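Local coordinates for protein arabinogalactan endo-1,4-beta-galactosidase (Ignisphaera aggregans, PDB 7OSK) that probably cleaves internal beta-1,4-galactosidic bonds in arabinogalactan, through the family 53 glycoside hydrolase catalytic domain present in this chain, which also binds a calcium ion, at residues N205-F209 with F244-L248; Y295-L299 with K321-Q327. One frame throughout, in Å; residues are numbered along the deposited sequence.

Contact 1. Residues N205-F209 with F244-L248; sequences NWTQF and FIDRL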
loop_
_atom_site.group_PDB
_atom_site.type_symbol
_atom_site.label_atom_id
_atom_site.label_comp_id
_atom_site.label_asym_id
_atom_site.label_seq_id
_atom_site.Cartn_x
_atom_site.Cartn_y
_atom_site.Cartn_z
ATOM N N ASN A 205 10.061 -21.780 -7.962
ATOM C CA ASN A 205 11.477 -21.821 -7.622
ATOM C C ASN A 205 11.667 -21.283 -6.211
ATOM O O ASN A 205 12.278 -20.232 -6.018
ATOM C CB ASN A 205 12.310 -21.004 -8.612
ATOM C CG ASN A 205 11.969 -21.305 -10.052
ATOM O OD1 ASN A 205 11.251 -20.545 -10.700
ATOM N ND2 ASN A 205 12.481 -22.420 -10.564
ATOM N N TRP A 206 11.130 -22.003 -5.231
ATOM C CA TRP A 206 11.117 -21.527 -3.854
ATOM C C TRP A 206 12.512 -21.220 -3.334
ATOM O O TRP A 206 12.715 -20.224 -2.645
ATOM C CB TRP A 206 10.455 -22.550 -2.936
ATOM C CG TRP A 206 10.260 -22.020 -1.558
ATOM C CD1 TRP A 206 11.066 -22.219 -0.478
ATOM C CD2 TRP A 206 9.192 -21.177 -1.114
ATOM N NE1 TRP A 206 10.562 -21.559 0.616
ATOM C CE2 TRP A 206 9.411 -20.911 0.251
ATOM C CE3 TRP A 206 8.068 -20.626 -1.738
ATOM C CZ2 TRP A 206 8.549 -20.120 1.002
ATOM C CZ3 TRP A 206 7.215 -19.842 -0.991
ATOM C CH2 TRP A 206 7.458 -19.594 0.365
ATOM N N THR A 207 13.468 -22.083 -3.657
ATOM C CA THR A 207 14.841 -21.910 -3.198
ATOM C C THR A 207 15.412 -20.575 -3.671
ATOM O O THR A 207 15.970 -19.811 -2.882
ATOM C CB THR A 207 15.746 -23.053 -3.697
ATOM O OG1 THR A 207 15.166 -24.316 -3.341
ATOM C CG2 THR A 207 17.140 -22.942 -3.090
ATOM N N GLN A 208 15.260 -20.299 -4.961
ATOM C CA GLN A 208 15.755 -19.061 -5.544
ATOM C C GLN A 208 14.930 -17.876 -5.061
ATOM O O GLN A 208 15.456 -16.788 -4.832
ATOM C CB GLN A 208 15.726 -19.146 -7.069
ATOM C CG GLN A 208 16.689 -20.174 -7.632
ATOM C CD GLN A 208 16.839 -20.075 -9.136
ATOM O OE1 GLN A 208 15.957 -19.569 -9.832
ATOM N NE2 GLN A 208 17.969 -20.554 -9.646
ATOM N N PHE A 209 13.630 -18.108 -4.916
ATOM C CA PHE A 209 12.705 -17.116 -4.383
ATOM C C PHE A 209 13.163 -16.637 -3.001
ATOM O O PHE A 209 13.174 -15.438 -2.727
ATOM C CB PHE A 209 11.292 -17.714 -4.323
ATOM C CG PHE A 209 10.269 -16.841 -3.639
ATOM C CD1 PHE A 209 10.331 -15.459 -3.715
ATOM C CD2 PHE A 209 9.235 -17.418 -2.922
ATOM C CE1 PHE A 209 9.381 -14.673 -3.082
ATOM C CE2 PHE A 209 8.285 -16.639 -2.291
ATOM C CZ PHE A 209 8.358 -15.267 -2.370
ATOM N N PHE A 244 1.962 -20.736 2.872
ATOM C CA PHE A 244 2.979 -19.834 2.346
ATOM C C PHE A 244 3.922 -19.332 3.437
ATOM O O PHE A 244 5.140 -19.319 3.255
ATOM C CB PHE A 244 2.320 -18.645 1.647
ATOM C CG PHE A 244 3.291 -17.751 0.930
ATOM C CD1 PHE A 244 3.892 -16.689 1.587
ATOM C CD2 PHE A 244 3.603 -17.975 -0.400
ATOM C CE1 PHE A 244 4.787 -15.866 0.928
ATOM C CE2 PHE A 244 4.497 -17.156 -1.065
ATOM C CZ PHE A 244 5.090 -16.099 -0.401
ATOM N N ILE A 245 3.359 -18.916 4.567
ATOM C CA ILE A 245 4.155 -18.330 5.640
ATOM C C ILE A 245 4.961 -19.395 6.388
ATOM O O ILE A 245 6.124 -19.171 6.720
ATOM C CB ILE A 245 3.263 -17.553 6.630
ATOM C CG1 ILE A 245 2.605 -16.373 5.907
ATOM C CG2 ILE A 245 4.081 -17.054 7.826
ATOM C CD1 ILE A 245 1.605 -15.599 6.743
ATOM N N ASP A 246 4.339 -20.538 6.659
ATOM C CA ASP A 246 5.044 -21.667 7.263
ATOM C C ASP A 246 6.311 -21.990 6.482
ATOM O O ASP A 246 7.395 -22.108 7.057
ATOM C CB ASP A 246 4.149 -22.910 7.315
ATOM C CG ASP A 246 3.132 -22.859 8.440
ATOM O OD1 ASP A 246 2.882 -21.758 8.972
ATOM O OD2 ASP A 246 2.579 -23.925 8.785
ATOM N N ARG A 247 6.172 -22.132 5.168
ATOM C CA ARG A 247 7.305 -22.470 4.318
ATOM C C ARG A 247 8.318 -21.329 4.292
ATOM O O ARG A 247 9.514 -21.554 4.111
ATOM C CB ARG A 247 6.835 -22.793 2.899
ATOM C CG ARG A 247 7.859 -23.554 2.068
ATOM C CD ARG A 247 7.333 -23.855 0.673
ATOM N NE ARG A 247 8.252 -24.695 -0.090
ATOM C CZ ARG A 247 8.099 -24.998 -1.375
ATOM N NH1 ARG A 247 7.063 -24.528 -2.057
ATOM N NH2 ARG A 247 8.986 -25.770 -1.984
ATOM N N LEU A 248 7.834 -20.106 4.482
ATOM C CA LEU A 248 8.703 -18.934 4.485
ATOM C C LEU A 248 9.517 -18.861 5.775
ATOM O O LEU A 248 10.733 -18.680 5.745
ATOM C CB LEU A 248 7.874 -17.658 4.307
ATOM C CG LEU A 248 8.583 -16.457 3.676
ATOM C CD1 LEU A 248 8.946 -16.745 2.225
ATOM C CD2 LEU A 248 7.710 -15.216 3.772
#

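Contact 2. Residues Y295-L299 with K321-Q327; sequences YAWTL and KASIQGQ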
loop_
_atom_site.group_PDB
_atom_site.type_symbol
_atom_site.label_atom_id
_atom_site.label_comp_id
_atom_site.label_asym_id
_atom_site.label_seq_id
_atom_site.Cartn_x
_atom_site.Cartn_y
_atom_site.Cartn_z
ATOM N N TYR A 295 -12.620 1.312 -0.747
ATOM C CA TYR A 295 -14.015 1.130 -1.118
ATOM C C TYR A 295 -14.525 2.366 -1.843
ATOM O O TYR A 295 -13.876 3.413 -1.831
ATOM C CB TYR A 295 -14.879 0.845 0.108
ATOM C CG TYR A 295 -16.091 0.010 -0.219
ATOM C CD1 TYR A 295 -15.974 -1.357 -0.431
ATOM C CD2 TYR A 295 -17.347 0.586 -0.332
ATOM C CE1 TYR A 295 -17.072 -2.127 -0.737
ATOM C CE2 TYR A 295 -18.456 -0.178 -0.640
ATOM C CZ TYR A 295 -18.312 -1.537 -0.842
ATOM O OH TYR A 295 -19.405 -2.314 -1.149
ATOM N N ALA A 296 -15.689 2.233 -2.471
ATOM C CA ALA A 296 -16.245 3.307 -3.281
ATOM C C ALA A 296 -17.116 4.249 -2.457
ATOM O O ALA A 296 -18.022 3.812 -1.748
ATOM C CB ALA A 296 -17.046 2.728 -4.432
ATOM N N TRP A 297 -16.827 5.545 -2.553
ATOM C CA TRP A 297 -17.673 6.571 -1.950
ATOM C C TRP A 297 -18.754 7.005 -2.938
ATOM O O TRP A 297 -19.673 7.745 -2.583
ATOM C CB TRP A 297 -16.837 7.776 -1.505
ATOM C CG TRP A 297 -16.068 8.444 -2.620
ATOM C CD1 TRP A 297 -14.839 8.092 -3.092
ATOM C CD2 TRP A 297 -16.481 9.579 -3.392
ATOM N NE1 TRP A 297 -14.462 8.932 -4.112
ATOM C CE2 TRP A 297 -15.454 9.854 -4.316
ATOM C CE3 TRP A 297 -17.621 10.387 -3.394
ATOM C CZ2 TRP A 297 -15.532 10.900 -5.231
ATOM C CZ3 TRP A 297 -17.697 11.425 -4.303
ATOM C CH2 TRP A 297 -16.658 11.673 -5.209
ATOM N N THR A 298 -18.637 6.534 -4.178
ATOM C CA THR A 298 -19.629 6.801 -5.214
ATOM C C THR A 298 -19.444 5.823 -6.367
ATOM O O THR A 298 -18.467 5.079 -6.404
ATOM C CB THR A 298 -19.531 8.243 -5.750
ATOM O OG1 THR A 298 -20.510 8.443 -6.779
ATOM C CG2 THR A 298 -18.146 8.514 -6.316
ATOM N N LEU A 299 -20.379 5.839 -7.310
ATOM C CA LEU A 299 -20.327 4.949 -8.464
ATOM C C LEU A 299 -20.124 5.750 -9.744
ATOM O O LEU A 299 -19.877 5.186 -10.810
ATOM C CB LEU A 299 -21.614 4.118 -8.544
ATOM C CG LEU A 299 -21.568 2.600 -8.778
ATOM C CD1 LEU A 299 -20.308 1.932 -8.240
ATOM C CD2 LEU A 299 -22.794 1.968 -8.137
ATOM N N LYS A 321 -22.453 -0.238 0.983
ATOM C CA LYS A 321 -23.034 0.485 -0.136
ATOM C C LYS A 321 -22.065 1.587 -0.574
ATOM O O LYS A 321 -21.264 2.071 0.226
ATOM C CB LYS A 321 -24.411 1.036 0.262
ATOM C CG LYS A 321 -24.457 2.504 0.629
ATOM C CD LYS A 321 -24.742 3.350 -0.601
ATOM C CE LYS A 321 -26.183 3.836 -0.637
ATOM N NZ LYS A 321 -26.852 3.498 -1.923
ATOM N N ALA A 322 -22.125 1.971 -1.846
ATOM C CA ALA A 322 -21.150 2.905 -2.410
ATOM C C ALA A 322 -21.517 4.366 -2.154
ATOM O O ALA A 322 -21.859 5.097 -3.080
ATOM C CB ALA A 322 -20.998 2.661 -3.905
ATOM N N SER A 323 -21.448 4.778 -0.892
ATOM C CA SER A 323 -21.630 6.178 -0.519
ATOM C C SER A 323 -20.474 6.620 0.360
ATOM O O SER A 323 -19.659 5.800 0.781
ATOM C CB SER A 323 -22.952 6.390 0.217
ATOM O OG SER A 323 -22.999 5.612 1.402
ATOM N N ILE A 324 -20.411 7.913 0.654
ATOM C CA ILE A 324 -19.365 8.432 1.520
ATOM C C ILE A 324 -19.504 7.813 2.907
ATOM O O ILE A 324 -18.510 7.486 3.552
ATOM C CB ILE A 324 -19.415 9.970 1.612
ATOM C CG1 ILE A 324 -19.330 10.579 0.206
ATOM C CG2 ILE A 324 -18.286 10.481 2.503
ATOM C CD1 ILE A 324 -19.315 12.098 0.167
ATOM N N GLN A 325 -20.745 7.648 3.354
ATOM C CA GLN A 325 -21.027 6.964 4.613
ATOM C C GLN A 325 -20.644 5.490 4.524
ATOM O O GLN A 325 -20.058 4.933 5.454
ATOM C CB GLN A 325 -22.509 7.095 4.977
ATOM C CG GLN A 325 -22.897 6.427 6.291
ATOM C CD GLN A 325 -22.323 7.141 7.497
ATOM O OE1 GLN A 325 -22.817 8.194 7.901
ATOM N NE2 GLN A 325 -21.274 6.571 8.081
ATOM N N GLY A 326 -20.992 4.861 3.406
ATOM C CA GLY A 326 -20.715 3.451 3.206
ATOM C C GLY A 326 -19.229 3.171 3.168
ATOM O O GLY A 326 -18.776 2.109 3.599
ATOM N N GLN A 327 -18.468 4.127 2.644
ATOM C CA GLN A 327 -17.015 4.030 2.613
ATOM C C GLN A 327 -16.460 4.107 4.029
ATOM O O GLN A 327 -15.625 3.297 4.428
ATOM C CB GLN A 327 -16.418 5.146 1.748
ATOM C CG GLN A 327 -14.891 5.137 1.673
ATOM C CD GLN A 327 -14.325 6.354 0.963
ATOM O OE1 GLN A 327 -14.700 7.490 1.254
ATOM N NE2 GLN A 327 -13.413 6.120 0.026
#

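Contact 1. Residues N205-F209 with F244-L248
Trp206 reaches from helix 206-223 into the side of helix 238-250, where Arg247, Phe244 and Leu248 receive it. CG is anti to the backbone N (chi1 -172°), which carries the indole across toward helix 238-250. At the root, CB lies 3.7 Å from Arg247 CZ. Next comes CG, 3.7 Å from Arg247 NE. The guanidinium lies flat over the pyrrole ring, with planes at 0° and centres 4.1 Å apart, a stacked cation-pi pair. Arg247 CD adds a CH-pi contact over the same face. Arg247 is modelled in two conformers, and the stack is that of one of them. NE1 finds its polar partner in Ser251 OG, which also bonds to the carbonyl oxygen of Arg247.

The two helices follow neighbouring strands, 185-188 and 228-234, of an eight-stranded TIM barrel, so the indole bridges adjacent helices of the outer layer. Farther out, Trp206 CZ2 meets Leu248 CD1 at 3.6 Å, and the far corner, CH2, lies against the same methyl and Phe244 O. CZ3 comes within 3.8 Å of Phe244 CE2. Here the six-membered ring turns its edge to the face of Phe244 in a T-shaped pair, with centroids 5.4 Å apart and planes at 81°. Phe209 covers the indole face opposite Arg247, offset toward the rim. The edge of the Phe209 ring touches Phe244, with CE2 3.8 Å from Phe244 CZ.

Contact 2. Residues Y295-L299 with K321-Q327
Trp297 and Gln327 lie side by side and point the same way, the indole and amide planes 36° apart. Trp297 CB is 3.5 Å from Gln327 OE1. Ile324 also runs alongside the indole, with CG1 4.0 Å from Trp297 CE3. Trp297 CG stands between the backbone N and the carbonyl carbon (chi1 59°), and Thr298 CG2 sits over one face of the ring. Its NE1 bonds to Glu373 O, the carbonyl of a calcium-site residue.

Gln327 is extended beyond CG, and its NE2 gives a weak bond to Tyr295 O (3.3 Å, 135°). NE2 also bonds to Tyr351 OH and Ala376 O, and OE1 to Ser387 OG. A leucine here would probably leave Tyr351 OH and Ser387 OG without their amide partner and remove the weak bond to Tyr295 O. The Tyr295 ring turns its edge to the backbone of the other segment, with CE2 3.7 Å from Lys321 O.

The segments join the loop after strand 287-293 of the TIM barrel to the start of helix 324-342. Ser323 is the N-cap, its OG accepting from Gly326 N at 2.9 Å. Ala322 centres an inverse gamma turn. Weak CA-H...O contacts run from Ala322 CA to Ala296 O and from Ser323 CA to Trp297 O. With one weak amide bond crossing, Gln327's polar grip is mostly on Tyr351, Ala376 and Ser387, and the segments meet largely by van der Waals contact.

Contact 1 closes before contact 2 opens along the chain. Their centres are about 38 Å apart and their nearest atoms about 23 Å apart, so they do not touch. They lie on opposite sides of the chain's centre. Both belong to the same eight-stranded parallel barrel of the family 53 domain. Contact 1 ties two neighbouring outer helices, 206-223 and 238-250, whereas contact 2 lies within the single connection from strand 287-293 to helix 324-342. Contact 1 is away from the annotated sites. Contact 2 lies near the calcium site, the side chain of Thr298 about 10 Å from the ion.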